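Side-chain contacts in lectin (Colocasia esculenta, PDB 5T1X), which probably binds mannose-rich glycans, as a storage-tissue lectin of taro related to the snowdrop (GNA) lectin: residues H55-L60 with D71-I76; D33-L38 with G44-T49. One frame throughout, in Å; residues are numbered along the deposited sequence.

Contact 1: residues H55-L60 with D71-I76; sequences HCFLRL and DDFKTI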
ATOM      1  N   HIS B  55     -12.510 -18.844 -15.561  1.00 11.54           N
ATOM      2  CA  HIS B  55     -12.390 -17.405 -15.813  1.00 11.08           C
ATOM      3  C   HIS B  55     -12.532 -16.597 -14.517  1.00 13.64           C
ATOM      4  O   HIS B  55     -13.383 -15.698 -14.418  1.00 13.75           O
ATOM      5  CB  HIS B  55     -13.453 -16.985 -16.839  1.00 12.48           C
ATOM      6  CG  HIS B  55     -13.384 -17.762 -18.121  1.00 17.18           C
ATOM      7  ND1 HIS B  55     -14.360 -18.684 -18.457  1.00 19.82           N
ATOM      8  CD2 HIS B  55     -12.448 -17.740 -19.092  1.00 19.73           C
ATOM      9  CE1 HIS B  55     -13.995 -19.181 -19.628  1.00 19.80           C
ATOM     10  NE2 HIS B  55     -12.851 -18.641 -20.050  1.00 20.34           N
ATOM     11  N   CYS B  56     -11.703 -16.947 -13.528  1.00  9.86           N
ATOM     12  CA  CYS B  56     -11.711 -16.349 -12.196  0.70  8.59           C
ATOM     13  C   CYS B  56     -11.043 -14.990 -12.198  1.00 14.25           C
ATOM     14  O   CYS B  56     -10.155 -14.742 -13.020  1.00 16.17           O
ATOM     15  CB  CYS B  56     -11.039 -17.284 -11.195  0.70  8.06           C
ATOM     16  SG  CYS B  56     -11.761 -18.946 -11.146  0.70 11.73           S
ATOM     17  N   PHE B  57     -11.416 -14.151 -11.237  1.00  8.54           N
ATOM     18  CA  PHE B  57     -10.792 -12.855 -11.067  1.00  7.80           C
ATOM     19  C   PHE B  57     -10.620 -12.587  -9.592  1.00 11.37           C
ATOM     20  O   PHE B  57     -11.364 -13.131  -8.772  1.00 10.87           O
ATOM     21  CB  PHE B  57     -11.620 -11.753 -11.743  1.00  9.26           C
ATOM     22  CG  PHE B  57     -13.004 -11.526 -11.174  1.00 10.91           C
ATOM     23  CD1 PHE B  57     -13.216 -10.580 -10.174  1.00 13.92           C
ATOM     24  CD2 PHE B  57     -14.096 -12.238 -11.653  1.00 13.94           C
ATOM     25  CE1 PHE B  57     -14.491 -10.367  -9.654  1.00 15.43           C
ATOM     26  CE2 PHE B  57     -15.376 -12.015 -11.137  1.00 16.69           C
ATOM     27  CZ  PHE B  57     -15.563 -11.079 -10.145  1.00 15.33           C
ATOM     28  N   LEU B  58      -9.686 -11.698  -9.277  1.00  7.97           N
ATOM     29  CA  LEU B  58      -9.364 -11.258  -7.927  1.00  7.29           C
ATOM     30  C   LEU B  58      -9.836  -9.828  -7.745  1.00  9.17           C
ATOM     31  O   LEU B  58      -9.572  -8.982  -8.597  1.00  9.49           O
ATOM     32  CB  LEU B  58      -7.840 -11.335  -7.733  1.00  7.62           C
ATOM     33  CG  LEU B  58      -7.317 -10.938  -6.361  1.00  9.88           C
ATOM     34  CD1 LEU B  58      -7.490 -12.079  -5.367  1.00  9.03           C
ATOM     35  CD2 LEU B  58      -5.849 -10.563  -6.428  1.00  9.85           C
ATOM     36  N   ARG B  59     -10.478  -9.532  -6.617  1.00  7.52           N
ATOM     37  CA  ARG B  59     -10.914  -8.163  -6.359  1.00  7.52           C
ATOM     38  C   ARG B  59     -10.893  -7.873  -4.870  1.00 10.01           C
ATOM     39  O   ARG B  59     -11.408  -8.664  -4.091  1.00  9.15           O
ATOM     40  CB  ARG B  59     -12.325  -7.922  -6.921  1.00  7.40           C
ATOM     41  CG  ARG B  59     -12.825  -6.471  -6.795  1.00  8.48           C
ATOM     42  CD  ARG B  59     -14.262  -6.357  -7.278  1.00  9.59           C
ATOM     43  NE  ARG B  59     -14.804  -5.003  -7.129  1.00  9.52           N
ATOM     44  CZ  ARG B  59     -15.413  -4.542  -6.034  1.00 12.48           C
ATOM     45  NH1 ARG B  59     -15.544  -5.316  -4.962  1.00 12.24           N
ATOM     46  NH2 ARG B  59     -15.901  -3.313  -6.007  1.00  9.25           N
ATOM     47  N   LEU B  60     -10.295  -6.738  -4.488  1.00  6.98           N
ATOM     48  CA  LEU B  60     -10.294  -6.269  -3.110  1.00  5.96           C
ATOM     49  C   LEU B  60     -11.507  -5.361  -2.946  1.00  8.95           C
ATOM     50  O   LEU B  60     -11.689  -4.441  -3.759  1.00  8.79           O
ATOM     51  CB  LEU B  60      -8.986  -5.521  -2.828  1.00  6.34           C
ATOM     52  CG  LEU B  60      -8.835  -4.854  -1.452  1.00  9.48           C
ATOM     53  CD1 LEU B  60      -8.927  -5.880  -0.289  1.00 10.10           C
ATOM     54  CD2 LEU B  60      -7.543  -4.067  -1.406  1.00 12.02           C
ATOM     55  N   ASP B  71     -16.391 -17.067 -12.975  1.00  7.31           N
ATOM     56  CA  ASP B  71     -17.143 -16.316 -13.986  1.00  7.61           C
ATOM     57  C   ASP B  71     -18.598 -16.052 -13.598  1.00 13.40           C
ATOM     58  O   ASP B  71     -19.195 -15.096 -14.111  1.00 13.94           O
ATOM     59  CB  ASP B  71     -17.120 -17.069 -15.322  1.00 10.50           C
ATOM     60  CG  ASP B  71     -17.522 -16.216 -16.512  1.00 13.37           C
ATOM     61  OD1 ASP B  71     -16.952 -15.100 -16.670  1.00 13.81           O
ATOM     62  OD2 ASP B  71     -18.364 -16.673 -17.300  1.00 12.25           O
ATOM     63  N   ASP B  72     -19.170 -16.915 -12.732  1.00 11.00           N
ATOM     64  CA  ASP B  72     -20.551 -16.836 -12.252  1.00 12.28           C
ATOM     65  C   ASP B  72     -20.658 -16.188 -10.863  1.00 17.16           C
ATOM     66  O   ASP B  72     -21.716 -16.269 -10.231  1.00 17.24           O
ATOM     67  CB  ASP B  72     -21.159 -18.241 -12.229  1.00 14.33           C
ATOM     68  CG  ASP B  72     -21.154 -18.903 -13.587  1.00 21.08           C
ATOM     69  OD1 ASP B  72     -21.549 -18.238 -14.573  1.00 20.46           O
ATOM     70  OD2 ASP B  72     -20.728 -20.077 -13.671  1.00 23.39           O
ATOM     71  N   PHE B  73     -19.577 -15.518 -10.407  1.00 13.39           N
ATOM     72  CA  PHE B  73     -19.477 -14.839  -9.109  1.00 12.69           C
ATOM     73  C   PHE B  73     -19.627 -15.809  -7.914  1.00 16.17           C
ATOM     74  O   PHE B  73     -20.063 -15.403  -6.832  1.00 15.63           O
ATOM     75  CB  PHE B  73     -20.466 -13.665  -9.001  1.00 13.55           C
ATOM     76  CG  PHE B  73     -20.213 -12.593 -10.030  1.00 14.13           C
ATOM     77  CD1 PHE B  73     -19.173 -11.684  -9.869  1.00 16.20           C
ATOM     78  CD2 PHE B  73     -21.008 -12.493 -11.160  1.00 15.63           C
ATOM     79  CE1 PHE B  73     -18.937 -10.692 -10.829  1.00 16.49           C
ATOM     80  CE2 PHE B  73     -20.793 -11.479 -12.102  1.00 17.61           C
ATOM     81  CZ  PHE B  73     -19.759 -10.585 -11.930  1.00 15.64           C
ATOM     82  N   LYS B  74     -19.192 -17.069  -8.091  1.00 11.60           N
ATOM     83  CA  LYS B  74     -19.147 -18.028  -6.994  1.00 11.78           C
ATOM     84  C   LYS B  74     -17.814 -17.803  -6.276  1.00 14.64           C
ATOM     85  O   LYS B  74     -16.780 -17.700  -6.940  1.00 13.05           O
ATOM     86  CB  LYS B  74     -19.296 -19.475  -7.501  1.00 15.35           C
ATOM     87  CG  LYS B  74     -19.200 -20.527  -6.393  1.00 28.97           C
ATOM     88  CD  LYS B  74     -19.099 -21.938  -6.949  1.00 39.98           C
ATOM     89  CE  LYS B  74     -18.361 -22.871  -6.015  1.00 55.70           C
ATOM     90  NZ  LYS B  74     -19.149 -23.193  -4.793  1.00 66.20           N
ATOM     91  N   THR B  75     -17.830 -17.684  -4.938  1.00 11.67           N
ATOM     92  CA  THR B  75     -16.585 -17.478  -4.188  1.00 10.79           C
ATOM     93  C   THR B  75     -15.704 -18.732  -4.259  1.00 14.63           C
ATOM     94  O   THR B  75     -16.144 -19.834  -3.924  1.00 16.38           O
ATOM     95  CB  THR B  75     -16.867 -17.071  -2.724  1.00 16.93           C
ATOM     96  OG1 THR B  75     -17.633 -15.867  -2.732  1.00 16.29           O
ATOM     97  CG2 THR B  75     -15.579 -16.844  -1.917  1.00 14.45           C
ATOM     98  N   ILE B  76     -14.461 -18.546  -4.718  1.00  9.56           N
ATOM     99  CA  ILE B  76     -13.465 -19.607  -4.818  1.00  8.27           C
ATOM    100  C   ILE B  76     -12.510 -19.543  -3.612  1.00 12.12           C
ATOM    101  O   ILE B  76     -12.051 -20.576  -3.115  1.00 10.85           O
ATOM    102  CB  ILE B  76     -12.712 -19.470  -6.174  1.00 11.44           C
ATOM    103  CG1 ILE B  76     -13.675 -19.623  -7.380  1.00 11.39           C
ATOM    104  CG2 ILE B  76     -11.503 -20.395  -6.263  1.00 14.40           C
ATOM    105  CD1 ILE B  76     -14.621 -20.891  -7.377  1.00 17.21           C
TER
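Phe57 and Phe73 meet ring against ring, the edge of Phe57 directed at one flank of Phe73. CZ of Phe57 lies 3.5 Å from CE1 of Phe73, whose CD1 is close to the Phe57 ring plane. The planes are turned 80° to each other, the rings crossing at a slant with centroids 5.7 Å apart. Phe57 CG sits between the backbone N and carbonyl carbon (chi1 64°), which lifts its ring off the strand toward the turn carrying Phe73. Two flat apolar rings at the surface thus cover part of each other, Phe57 partly exposed and Phe73 more so. His55 and Asp71 touch through CB atoms 4.0 Å apart; the imidazole then turns away, ND1 of His55 4.6 Å from OD2 of Asp71. On the inner, apolar side SG of the buried Cys56, in one of two conformers, lies 4.3 Å from CG1 of Ile76. Strand 66-69 runs between strands 57-60 and 75-78; Lys69 NZ at its end bonds Phe73 O and Thr75 OG1, while Asp70 OD1 in the turn accepts from Asp72 N and Lys74 N. With no hydrogen bond across it, the contact rests on dispersion and apolar burial, with at most a weak electrostatic pull at the exposed His55-Asp71 end.

Contact 2: residues D33-L38 with G44-T49; sequences DCNLVL and GWQSNT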
ATOM      1  N   ASP B  33      -5.715 -20.504 -14.247  1.00  9.63           N
ATOM      2  CA  ASP B  33      -6.184 -21.792 -13.720  1.00  8.73           C
ATOM      3  C   ASP B  33      -6.938 -21.627 -12.379  1.00 12.33           C
ATOM      4  O   ASP B  33      -7.151 -22.614 -11.679  1.00 12.72           O
ATOM      5  CB  ASP B  33      -5.015 -22.772 -13.544  1.00  8.87           C
ATOM      6  CG  ASP B  33      -4.048 -22.384 -12.446  1.00 13.98           C
ATOM      7  OD1 ASP B  33      -3.995 -21.193 -12.096  1.00 13.21           O
ATOM      8  OD2 ASP B  33      -3.331 -23.267 -11.956  1.00 12.54           O
ATOM      9  N   CYS B  34      -7.323 -20.377 -12.039  1.00 10.57           N
ATOM     10  CA  CYS B  34      -8.082 -19.989 -10.848  0.70  9.38           C
ATOM     11  C   CYS B  34      -7.225 -20.037  -9.570  1.00 13.78           C
ATOM     12  O   CYS B  34      -7.770 -19.922  -8.468  1.00 13.66           O
ATOM     13  CB  CYS B  34      -9.357 -20.822 -10.700  0.70  8.98           C
ATOM     14  SG  CYS B  34     -10.674 -19.990  -9.781  0.70 11.89           S
ATOM     15  N   ASN B  35      -5.897 -20.108  -9.717  1.00  9.90           N
ATOM     16  CA  ASN B  35      -4.997 -20.124  -8.580  1.00  8.30           C
ATOM     17  C   ASN B  35      -4.300 -18.783  -8.414  1.00 11.19           C
ATOM     18  O   ASN B  35      -3.740 -18.261  -9.379  1.00  9.49           O
ATOM     19  CB  ASN B  35      -3.947 -21.229  -8.755  1.00  9.71           C
ATOM     20  CG  ASN B  35      -3.361 -21.742  -7.466  1.00 14.95           C
ATOM     21  OD1 ASN B  35      -3.955 -21.649  -6.381  1.00 12.72           O
ATOM     22  ND2 ASN B  35      -2.216 -22.375  -7.571  1.00 11.72           N
ATOM     23  N   LEU B  36      -4.347 -18.225  -7.200  1.00  8.98           N
ATOM     24  CA  LEU B  36      -3.637 -16.985  -6.853  1.00  8.37           C
ATOM     25  C   LEU B  36      -2.293 -17.402  -6.287  1.00 11.87           C
ATOM     26  O   LEU B  36      -2.255 -18.158  -5.311  1.00 10.90           O
ATOM     27  CB  LEU B  36      -4.435 -16.127  -5.861  1.00  7.89           C
ATOM     28  CG  LEU B  36      -3.730 -14.872  -5.333  1.00 11.14           C
ATOM     29  CD1 LEU B  36      -3.556 -13.806  -6.448  1.00  9.44           C
ATOM     30  CD2 LEU B  36      -4.502 -14.307  -4.144  1.00 13.05           C
ATOM     31  N   VAL B  37      -1.193 -16.986  -6.935  1.00  7.79           N
ATOM     32  CA  VAL B  37       0.123 -17.453  -6.521  1.00  7.26           C
ATOM     33  C   VAL B  37       1.087 -16.313  -6.246  1.00 12.10           C
ATOM     34  O   VAL B  37       1.284 -15.431  -7.078  1.00 10.56           O
ATOM     35  CB  VAL B  37       0.745 -18.435  -7.558  1.00 10.98           C
ATOM     36  CG1 VAL B  37       2.041 -19.045  -7.022  1.00 10.49           C
ATOM     37  CG2 VAL B  37      -0.227 -19.544  -7.937  1.00 10.41           C
ATOM     38  N   LEU B  38       1.773 -16.412  -5.107  1.00  9.83           N
ATOM     39  CA  LEU B  38       2.831 -15.483  -4.787  1.00  9.16           C
ATOM     40  C   LEU B  38       4.140 -16.167  -5.139  1.00 13.75           C
ATOM     41  O   LEU B  38       4.516 -17.149  -4.491  1.00 12.27           O
ATOM     42  CB  LEU B  38       2.799 -15.049  -3.308  1.00  8.69           C
ATOM     43  CG  LEU B  38       3.557 -13.740  -2.960  1.00 13.98           C
ATOM     44  CD1 LEU B  38       3.171 -13.244  -1.587  1.00 14.80           C
ATOM     45  CD2 LEU B  38       5.066 -13.904  -3.011  1.00 18.22           C
ATOM     46  N   GLY B  44       7.252 -19.028  -1.313  1.00 11.30           N
ATOM     47  CA  GLY B  44       6.071 -18.664  -2.077  1.00 11.47           C
ATOM     48  C   GLY B  44       4.813 -18.969  -1.289  1.00 13.79           C
ATOM     49  O   GLY B  44       4.876 -19.359  -0.119  1.00 13.15           O
ATOM     50  N   TRP B  45       3.666 -18.806  -1.938  1.00  9.88           N
ATOM     51  CA  TRP B  45       2.357 -19.060  -1.355  1.00 10.39           C
ATOM     52  C   TRP B  45       1.351 -19.264  -2.467  1.00 11.41           C
ATOM     53  O   TRP B  45       1.539 -18.732  -3.565  1.00  9.89           O
ATOM     54  CB  TRP B  45       1.947 -17.862  -0.471  1.00 10.33           C
ATOM     55  CG  TRP B  45       0.562 -17.933   0.118  1.00 12.07           C
ATOM     56  CD1 TRP B  45       0.222 -18.370   1.365  1.00 15.26           C
ATOM     57  CD2 TRP B  45      -0.656 -17.480  -0.497  1.00 11.46           C
ATOM     58  NE1 TRP B  45      -1.136 -18.256   1.554  1.00 14.76           N
ATOM     59  CE2 TRP B  45      -1.699 -17.702   0.430  1.00 15.83           C
ATOM     60  CE3 TRP B  45      -0.964 -16.894  -1.740  1.00 12.37           C
ATOM     61  CZ2 TRP B  45      -3.034 -17.390   0.144  1.00 14.70           C
ATOM     62  CZ3 TRP B  45      -2.286 -16.590  -2.025  1.00 13.36           C
ATOM     63  CH2 TRP B  45      -3.303 -16.825  -1.085  1.00 14.11           C
ATOM     64  N   GLN B  46       0.267 -20.000  -2.187  1.00  9.46           N
ATOM     65  CA  GLN B  46      -0.815 -20.147  -3.166  1.00  9.65           C
ATOM     66  C   GLN B  46      -2.163 -20.291  -2.470  1.00 14.06           C
ATOM     67  O   GLN B  46      -2.229 -20.745  -1.328  1.00 13.93           O
ATOM     68  CB  GLN B  46      -0.575 -21.316  -4.137  1.00 11.72           C
ATOM     69  CG  GLN B  46      -0.554 -22.698  -3.486  1.00 20.15           C
ATOM     70  CD  GLN B  46      -1.074 -23.779  -4.405  1.00 35.70           C
ATOM     71  OE1 GLN B  46      -0.914 -23.748  -5.618  1.00 23.49           O
ATOM     72  NE2 GLN B  46      -1.641 -24.813  -3.832  1.00 38.33           N
ATOM     73  N   SER B  47      -3.238 -19.882  -3.154  1.00 10.53           N
ATOM     74  CA  SER B  47      -4.589 -20.028  -2.608  1.00  9.55           C
ATOM     75  C   SER B  47      -5.016 -21.505  -2.649  1.00 13.40           C
ATOM     76  O   SER B  47      -5.947 -21.882  -1.940  1.00 13.47           O
ATOM     77  CB  SER B  47      -5.570 -19.161  -3.389  1.00  9.88           C
ATOM     78  OG  SER B  47      -5.533 -19.512  -4.760  1.00 11.11           O
ATOM     79  N   ASN B  48      -4.326 -22.340  -3.471  1.00 11.20           N
ATOM     80  CA  ASN B  48      -4.591 -23.788  -3.647  1.00 12.60           C
ATOM     81  C   ASN B  48      -5.984 -24.001  -4.255  1.00 15.56           C
ATOM     82  O   ASN B  48      -6.784 -24.802  -3.762  1.00 15.53           O
ATOM     83  CB  ASN B  48      -4.429 -24.560  -2.305  1.00 17.00           C
ATOM     84  CG  ASN B  48      -4.541 -26.055  -2.429  1.00 27.98           C
ATOM     85  OD1 ASN B  48      -4.193 -26.644  -3.454  1.00 19.65           O
ATOM     86  ND2 ASN B  48      -5.114 -26.690  -1.414  1.00 24.06           N
ATOM     87  N   THR B  49      -6.281 -23.250  -5.326  1.00 11.56           N
ATOM     88  CA  THR B  49      -7.594 -23.310  -5.952  1.00 10.25           C
ATOM     89  C   THR B  49      -7.492 -23.617  -7.460  1.00 11.75           C
ATOM     90  O   THR B  49      -8.415 -23.312  -8.218  1.00 12.01           O
ATOM     91  CB  THR B  49      -8.373 -22.024  -5.637  1.00 11.76           C
ATOM     92  OG1 THR B  49      -7.598 -20.892  -6.020  1.00 11.05           O
ATOM     93  CG2 THR B  49      -8.735 -21.909  -4.150  1.00 10.57           C
TER
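Asn35 carries the dense end of this contact, spending both ends of its carboxamide on the opposing segment. With CG anti to the backbone N (chi1 -155°), its OD1 takes the backbone N of Thr49 at 3.0 Å, the donor standing above the carbonyl plane. Its ND2 gives a nearly straight bond (168°) to OE1 of Gln46 at 2.7 Å; the acceptor lies in the Asn35 amide plane, although the two amides are almost perpendicular. Small hydroxyls fill the remaining places: Thr49 OG1 donates to Cys34 O at 2.6 Å, and Ser47 OG accepts from Leu36 N at 3.0 Å. The hydroxyl proton of Ser47 has both Asn35 OD1 and Thr49 OG1 within reach.

Strands 36-39 and 45-46 form an antiparallel hairpin on one sheet of the beta-prism II fold. Gln31, Asp33, Asn35 and Val37 match the QxDxNxVxY signature of mannose sites in GNA-type lectins, consistent with a sugar pocket here. Asp33 OD1 also closes an Asx turn onto Asn35 N, and its OD2 bonds to His50.

Trp45, though partly exposed, is packed too. Its indole edge meets Leu36, CZ3 lying 3.8 Å from CD2 of Leu36, while Ile103 of the neighbouring subunit packs on Trp45 and Leu38. Glycine suits position 44 because a side chain there would run into Leu38 O, and its positive phi is easily adopted. The solvent side belongs to Gln46 and Asn48: on the face of Val37 and Gln46 the exposed Gln46 passes the buried Val37 loosely, CB to CG2 4.2 Å.

In the fold
From the N terminus, strands 8-10, 14-16, 19-23 and 26-30 precede both contacts. Contact 2 comes first, its segments enclosing residues 39-43 at the edge of the sheet that begins with 19-23. The chain then runs on to contact 1, which encloses residues 61-70 and so brackets strand 66-69 of a second sheet. The two loops follow in series, neither nesting nor crossing. In space they join: the disulfide Cys34-Cys56 links the start of contact 2 to the start of contact 1, Ile76 packs against Cys34 and Thr49, and Leu58 reaches Leu36. Two walls of the prism are thereby tied together, with Ile68 of strand 66-69 touching residues from both contacts.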